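Hemolysin II regulatory protein (Bacillus cereus, PDB 2JJ7) probably binds DNA as a dimeric TetR-family transcriptional regulator of hemolysin II. Local coordinates at residues 53-65 / 93-107. Numbering follows the deposited sequence.
Sequences NLYYEVFKKYGLA and HIKENPEIGTLAYEE
The hydroxyl of Tyr55 is gripped twice: it donates a very short hydrogen bond from OH to Glu107 OE2 (2.5 Å) and accepts one from a water that also donates to Leu103 O. Because CG of Tyr55 stands anti to its own N (chi1 -172°), the ring reaches across to the 98-107 helix, and Glu107 OE2 lies at the hydroxyl-bearing edge of the ring, near its plane. A salt bridge from Arg114 to the same OE2, and Ser112 at OE1, probably steady the carboxylate as an anion. Between the polar ends lies an apolar seam. Ile100 CD1 lies over one face of the Phe59 ring, whose CZ packs on Leu103 CB (3.8 Å), while Leu103 CD1 lies by Tyr55 CE2 (4.0 Å). At the C-terminal end of helix 53-62, His93 NE2 donates to Tyr62 O (2.7 Å), a bent bond at 144°. The imidazole is sandwiched, with Leu64 CD2 in a CH-pi contact over one face and Asn97 ND2 3.4 Å above the other. That amide is itself held by ND2 to His93 O (3.0 Å), and its OD1 accepts from Lys17. Helix 53-62, whose Val58 also rests on Ala16 of helix 5-23, crosses helix 98-107 at -126°, joining the N-terminal DNA-binding part to the C-terminal domain, as in the all-helical TetR fold.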
loop_
_atom_site.group_PDB
_atom_site.type_symbol
_atom_site.label_atom_id
_atom_site.label_comp_id
_atom_site.label_asym_id
_atom_site.label_seq_id
_atom_site.Cartn_x
_atom_site.Cartn_y
_atom_site.Cartn_z
ATOM N N ASN B 53 10.924 -25.654 -4.266
ATOM C CA ASN B 53 9.767 -26.537 -4.231
ATOM C C ASN B 53 9.008 -26.422 -2.907
ATOM O O ASN B 53 7.782 -26.495 -2.871
ATOM C CB ASN B 53 10.202 -27.983 -4.481
ATOM C CG ASN B 53 9.030 -28.941 -4.485
ATOM O OD1 ASN B 53 8.091 -28.780 -5.271
ATOM N ND2 ASN B 53 9.061 -29.932 -3.586
ATOM N N LEU B 54 9.754 -26.238 -1.825
ATOM C CA LEU B 54 9.193 -26.035 -0.512
ATOM C C LEU B 54 8.319 -24.772 -0.490
ATOM O O LEU B 54 7.224 -24.777 0.064
ATOM C CB LEU B 54 10.329 -25.910 0.496
ATOM C CG LEU B 54 10.079 -26.001 1.998
ATOM C CD1 LEU B 54 9.170 -27.161 2.338
ATOM C CD2 LEU B 54 11.417 -26.161 2.677
ATOM N N TYR B 55 8.822 -23.705 -1.105
ATOM C CA TYR B 55 8.076 -22.461 -1.301
ATOM C C TYR B 55 6.793 -22.689 -2.084
ATOM O O TYR B 55 5.736 -22.235 -1.667
ATOM C CB TYR B 55 8.953 -21.472 -2.037
ATOM C CG TYR B 55 8.412 -20.062 -2.151
ATOM C CD1 TYR B 55 8.014 -19.569 -3.384
ATOM C CD2 TYR B 55 8.361 -19.206 -1.049
ATOM C CE1 TYR B 55 7.560 -18.289 -3.531
ATOM C CE2 TYR B 55 7.891 -17.890 -1.187
ATOM C CZ TYR B 55 7.502 -17.453 -2.443
ATOM O OH TYR B 55 7.060 -16.188 -2.669
ATOM N N TYR B 56 6.895 -23.403 -3.206
ATOM C CA TYR B 56 5.715 -23.776 -3.985
ATOM C C TYR B 56 4.705 -24.504 -3.093
ATOM O O TYR B 56 3.521 -24.171 -3.102
ATOM C CB TYR B 56 6.078 -24.660 -5.188
ATOM C CG TYR B 56 6.826 -23.979 -6.325
ATOM C CD1 TYR B 56 6.905 -22.591 -6.430
ATOM C CD2 TYR B 56 7.422 -24.739 -7.322
ATOM C CE1 TYR B 56 7.591 -21.990 -7.488
ATOM C CE2 TYR B 56 8.094 -24.152 -8.372
ATOM C CZ TYR B 56 8.184 -22.790 -8.456
ATOM O OH TYR B 56 8.868 -22.241 -9.526
ATOM N N GLU B 57 5.178 -25.475 -2.317
ATOM C CA GLU B 57 4.307 -26.257 -1.450
ATOM C C GLU B 57 3.662 -25.408 -0.344
ATOM O O GLU B 57 2.553 -25.706 0.102
ATOM C CB GLU B 57 5.064 -27.447 -0.857
ATOM C CG GLU B 57 5.415 -28.540 -1.857
ATOM C CD GLU B 57 4.199 -29.125 -2.566
ATOM O OE1 GLU B 57 3.157 -29.346 -1.916
ATOM O OE2 GLU B 57 4.289 -29.356 -3.783
ATOM N N VAL B 58 4.356 -24.350 0.075
ATOM C CA VAL B 58 3.825 -23.399 1.056
ATOM C C VAL B 58 2.622 -22.644 0.486
ATOM O O VAL B 58 1.576 -22.563 1.133
ATOM C CB VAL B 58 4.904 -22.411 1.562
ATOM C CG1 VAL B 58 4.263 -21.187 2.241
ATOM C CG2 VAL B 58 5.819 -23.125 2.538
ATOM N N PHE B 59 2.765 -22.127 -0.732
ATOM C CA PHE B 59 1.644 -21.484 -1.437
ATOM C C PHE B 59 0.471 -22.446 -1.673
ATOM O O PHE B 59 -0.681 -22.071 -1.502
ATOM C CB PHE B 59 2.121 -20.825 -2.735
ATOM C CG PHE B 59 2.426 -19.351 -2.569
ATOM C CD1 PHE B 59 1.406 -18.410 -2.666
ATOM C CD2 PHE B 59 3.723 -18.916 -2.298
ATOM C CE1 PHE B 59 1.672 -17.018 -2.497
ATOM C CE2 PHE B 59 4.004 -17.550 -2.134
ATOM C CZ PHE B 59 2.968 -16.601 -2.231
ATOM N N LYS B 60 0.792 -23.690 -2.025
ATOM C CA LYS B 60 -0.202 -24.737 -2.233
ATOM C C LYS B 60 -0.959 -25.068 -0.937
ATOM O O LYS B 60 -2.178 -25.138 -0.954
ATOM C CB LYS B 60 0.477 -25.995 -2.791
ATOM C CG LYS B 60 -0.456 -27.084 -3.263
ATOM C CD LYS B 60 0.350 -28.306 -3.663
ATOM C CE LYS B 60 -0.496 -29.328 -4.406
ATOM N NZ LYS B 60 0.259 -30.593 -4.645
ATOM N N LYS B 61 -0.238 -25.269 0.170
ATOM C CA LYS B 61 -0.869 -25.620 1.444
ATOM C C LYS B 61 -1.632 -24.456 2.069
ATOM O O LYS B 61 -2.739 -24.650 2.570
ATOM C CB LYS B 61 0.146 -26.162 2.463
ATOM C CG LYS B 61 -0.545 -26.752 3.696
ATOM C CD LYS B 61 0.376 -27.510 4.603
ATOM C CE LYS B 61 -0.387 -28.103 5.787
ATOM N NZ LYS B 61 -1.366 -29.172 5.413
ATOM N N TYR B 62 -1.051 -23.256 2.037
ATOM C CA TYR B 62 -1.604 -22.127 2.792
ATOM C C TYR B 62 -2.247 -21.045 1.938
ATOM O O TYR B 62 -2.788 -20.071 2.469
ATOM C CB TYR B 62 -0.553 -21.528 3.742
ATOM C CG TYR B 62 0.015 -22.540 4.705
ATOM C CD1 TYR B 62 -0.774 -23.070 5.735
ATOM C CD2 TYR B 62 1.343 -22.986 4.591
ATOM C CE1 TYR B 62 -0.257 -24.023 6.633
ATOM C CE2 TYR B 62 1.867 -23.939 5.487
ATOM C CZ TYR B 62 1.060 -24.455 6.503
ATOM O OH TYR B 62 1.558 -25.396 7.390
ATOM N N GLY B 63 -2.225 -21.223 0.616
ATOM C CA GLY B 63 -2.939 -20.306 -0.267
ATOM C C GLY B 63 -4.385 -20.757 -0.415
ATOM O O GLY B 63 -4.906 -21.507 0.421
ATOM N N LEU B 64 -5.033 -20.324 -1.489
ATOM C CA LEU B 64 -6.400 -20.733 -1.775
ATOM C C LEU B 64 -6.520 -22.233 -2.098
ATOM O O LEU B 64 -5.716 -22.782 -2.856
ATOM C CB LEU B 64 -6.958 -19.871 -2.916
ATOM C CG LEU B 64 -6.793 -18.364 -2.652
ATOM C CD1 LEU B 64 -6.997 -17.553 -3.922
ATOM C CD2 LEU B 64 -7.717 -17.885 -1.524
ATOM N N ALA B 65 -7.522 -22.887 -1.513
ATOM C CA ALA B 65 -7.790 -24.297 -1.786
ATOM C C ALA B 65 -8.150 -24.536 -3.256
ATOM O O ALA B 65 -7.846 -25.594 -3.823
ATOM C CB ALA B 65 -8.895 -24.807 -0.885
ATOM N N HIS B 93 -8.656 -14.634 4.534
ATOM C CA HIS B 93 -7.539 -15.538 4.255
ATOM C C HIS B 93 -6.223 -15.054 4.892
ATOM O O HIS B 93 -5.452 -15.857 5.447
ATOM C CB HIS B 93 -7.318 -15.760 2.753
ATOM C CG HIS B 93 -6.460 -16.952 2.472
ATOM N ND1 HIS B 93 -6.958 -18.236 2.474
ATOM C CD2 HIS B 93 -5.128 -17.065 2.272
ATOM C CE1 HIS B 93 -5.974 -19.088 2.257
ATOM N NE2 HIS B 93 -4.852 -18.404 2.132
ATOM N N ILE B 94 -5.961 -13.754 4.760
ATOM C CA ILE B 94 -4.730 -13.144 5.272
ATOM C C ILE B 94 -4.705 -13.134 6.806
ATOM O O ILE B 94 -3.652 -13.325 7.418
ATOM C CB ILE B 94 -4.502 -11.722 4.667
ATOM C CG1 ILE B 94 -4.237 -11.810 3.148
ATOM C CG2 ILE B 94 -3.372 -10.954 5.385
ATOM C CD1 ILE B 94 -3.482 -13.071 2.684
ATOM N N LYS B 95 -5.873 -12.926 7.414
ATOM C CA LYS B 95 -6.021 -13.012 8.853
ATOM C C LYS B 95 -5.560 -14.385 9.321
ATOM O O LYS B 95 -4.836 -14.490 10.292
ATOM C CB LYS B 95 -7.477 -12.802 9.253
ATOM C CG LYS B 95 -7.661 -11.994 10.526
ATOM C CD LYS B 95 -9.087 -12.083 11.084
ATOM C CE LYS B 95 -10.147 -11.899 9.998
ATOM N NZ LYS B 95 -11.518 -11.671 10.553
ATOM N N GLU B 96 -5.986 -15.423 8.607
ATOM C CA GLU B 96 -5.686 -16.812 8.969
ATOM C C GLU B 96 -4.269 -17.195 8.537
ATOM O O GLU B 96 -3.632 -18.059 9.145
ATOM C CB GLU B 96 -6.701 -17.763 8.316
ATOM C CG GLU B 96 -8.166 -17.583 8.780
ATOM C CD GLU B 96 -9.195 -18.340 7.914
ATOM O OE1 GLU B 96 -8.894 -18.669 6.743
ATOM O OE2 GLU B 96 -10.324 -18.586 8.402
ATOM N N ASN B 97 -3.780 -16.539 7.483
ATOM C CA ASN B 97 -2.473 -16.865 6.913
ATOM C C ASN B 97 -1.611 -15.640 6.650
ATOM O O ASN B 97 -1.357 -15.313 5.483
ATOM C CB ASN B 97 -2.675 -17.620 5.606
ATOM C CG ASN B 97 -3.474 -18.875 5.790
ATOM O OD1 ASN B 97 -2.928 -19.917 6.121
ATOM N ND2 ASN B 97 -4.780 -18.786 5.561
ATOM N N PRO B 98 -1.159 -14.955 7.726
ATOM C CA PRO B 98 -0.471 -13.667 7.528
ATOM C C PRO B 98 0.751 -13.739 6.601
ATOM O O PRO B 98 0.996 -12.800 5.833
ATOM C CB PRO B 98 -0.072 -13.236 8.951
ATOM C CG PRO B 98 -0.366 -14.436 9.864
ATOM C CD PRO B 98 -1.398 -15.257 9.156
ATOM N N GLU B 99 1.486 -14.853 6.650
ATOM C CA GLU B 99 2.703 -15.021 5.854
ATOM C C GLU B 99 2.432 -14.975 4.351
ATOM O O GLU B 99 3.264 -14.486 3.582
ATOM C CB GLU B 99 3.408 -16.338 6.215
ATOM C CG GLU B 99 3.969 -16.346 7.607
ATOM C CD GLU B 99 2.984 -16.822 8.662
ATOM O OE1 GLU B 99 1.796 -17.097 8.349
ATOM O OE2 GLU B 99 3.421 -16.942 9.822
ATOM N N ILE B 100 1.279 -15.510 3.947
ATOM C CA ILE B 100 0.867 -15.509 2.548
ATOM C C ILE B 100 0.643 -14.057 2.091
ATOM O O ILE B 100 0.915 -13.708 0.941
ATOM C CB ILE B 100 -0.396 -16.410 2.328
ATOM C CG1 ILE B 100 -0.094 -17.915 2.590
ATOM C CG2 ILE B 100 -0.991 -16.208 0.934
ATOM C CD1 ILE B 100 1.020 -18.572 1.676
ATOM N N GLY B 101 0.163 -13.210 2.996
ATOM C CA GLY B 101 0.035 -11.786 2.704
ATOM C C GLY B 101 1.374 -11.185 2.306
ATOM O O GLY B 101 1.525 -10.600 1.225
ATOM N N THR B 102 2.354 -11.349 3.186
ATOM C CA THR B 102 3.703 -10.835 2.979
ATOM C C THR B 102 4.311 -11.402 1.697
ATOM O O THR B 102 4.832 -10.652 0.875
ATOM C CB THR B 102 4.612 -11.203 4.179
ATOM O OG1 THR B 102 4.229 -10.414 5.310
ATOM C CG2 THR B 102 6.091 -10.956 3.861
ATOM N N LEU B 103 4.210 -12.718 1.517
ATOM C CA LEU B 103 4.850 -13.379 0.383
ATOM C C LEU B 103 4.183 -13.028 -0.935
ATOM O O LEU B 103 4.879 -12.773 -1.929
ATOM C CB LEU B 103 4.888 -14.900 0.577
ATOM C CG LEU B 103 5.654 -15.387 1.805
ATOM C CD1 LEU B 103 5.538 -16.910 1.930
ATOM C CD2 LEU B 103 7.118 -14.927 1.763
ATOM N N ALA B 104 2.844 -13.013 -0.945
ATOM C CA ALA B 104 2.120 -12.628 -2.154
ATOM C C ALA B 104 2.365 -11.174 -2.472
ATOM O O ALA B 104 2.506 -10.835 -3.634
ATOM C CB ALA B 104 0.614 -12.900 -2.047
ATOM N N TYR B 105 2.425 -10.312 -1.456
ATOM C CA TYR B 105 2.699 -8.900 -1.738
ATOM C C TYR B 105 4.028 -8.749 -2.487
ATOM O O TYR B 105 4.082 -8.065 -3.532
ATOM C CB TYR B 105 2.656 -8.021 -0.478
ATOM C CG TYR B 105 2.989 -6.559 -0.736
ATOM C CD1 TYR B 105 1.994 -5.650 -1.094
ATOM C CD2 TYR B 105 4.307 -6.090 -0.639
ATOM C CE1 TYR B 105 2.300 -4.305 -1.339
ATOM C CE2 TYR B 105 4.617 -4.767 -0.895
ATOM C CZ TYR B 105 3.610 -3.876 -1.233
ATOM O OH TYR B 105 3.930 -2.566 -1.482
ATOM N N GLU B 106 5.081 -9.383 -1.961
ATOM C CA GLU B 106 6.416 -9.319 -2.568
ATOM C C GLU B 106 6.410 -9.801 -4.015
ATOM O O GLU B 106 7.044 -9.187 -4.867
ATOM C CB GLU B 106 7.448 -10.134 -1.770
ATOM C CG GLU B 106 7.959 -9.481 -0.477
ATOM C CD GLU B 106 8.428 -8.024 -0.648
ATOM O OE1 GLU B 106 9.038 -7.681 -1.702
ATOM O OE2 GLU B 106 8.183 -7.231 0.292
ATOM N N GLU B 107 5.709 -10.905 -4.284
ATOM C CA GLU B 107 5.648 -11.470 -5.639
ATOM C C GLU B 107 4.845 -10.581 -6.568
ATOM O O GLU B 107 5.097 -10.546 -7.782
ATOM C CB GLU B 107 5.037 -12.877 -5.630
ATOM C CG GLU B 107 5.813 -13.915 -4.799
ATOM C CD GLU B 107 7.040 -14.499 -5.516
ATOM O OE1 GLU B 107 7.291 -14.148 -6.690
ATOM O OE2 GLU B 107 7.761 -15.319 -4.897
HETATM O O HOH W 1 7.440 -13.589 -1.754
#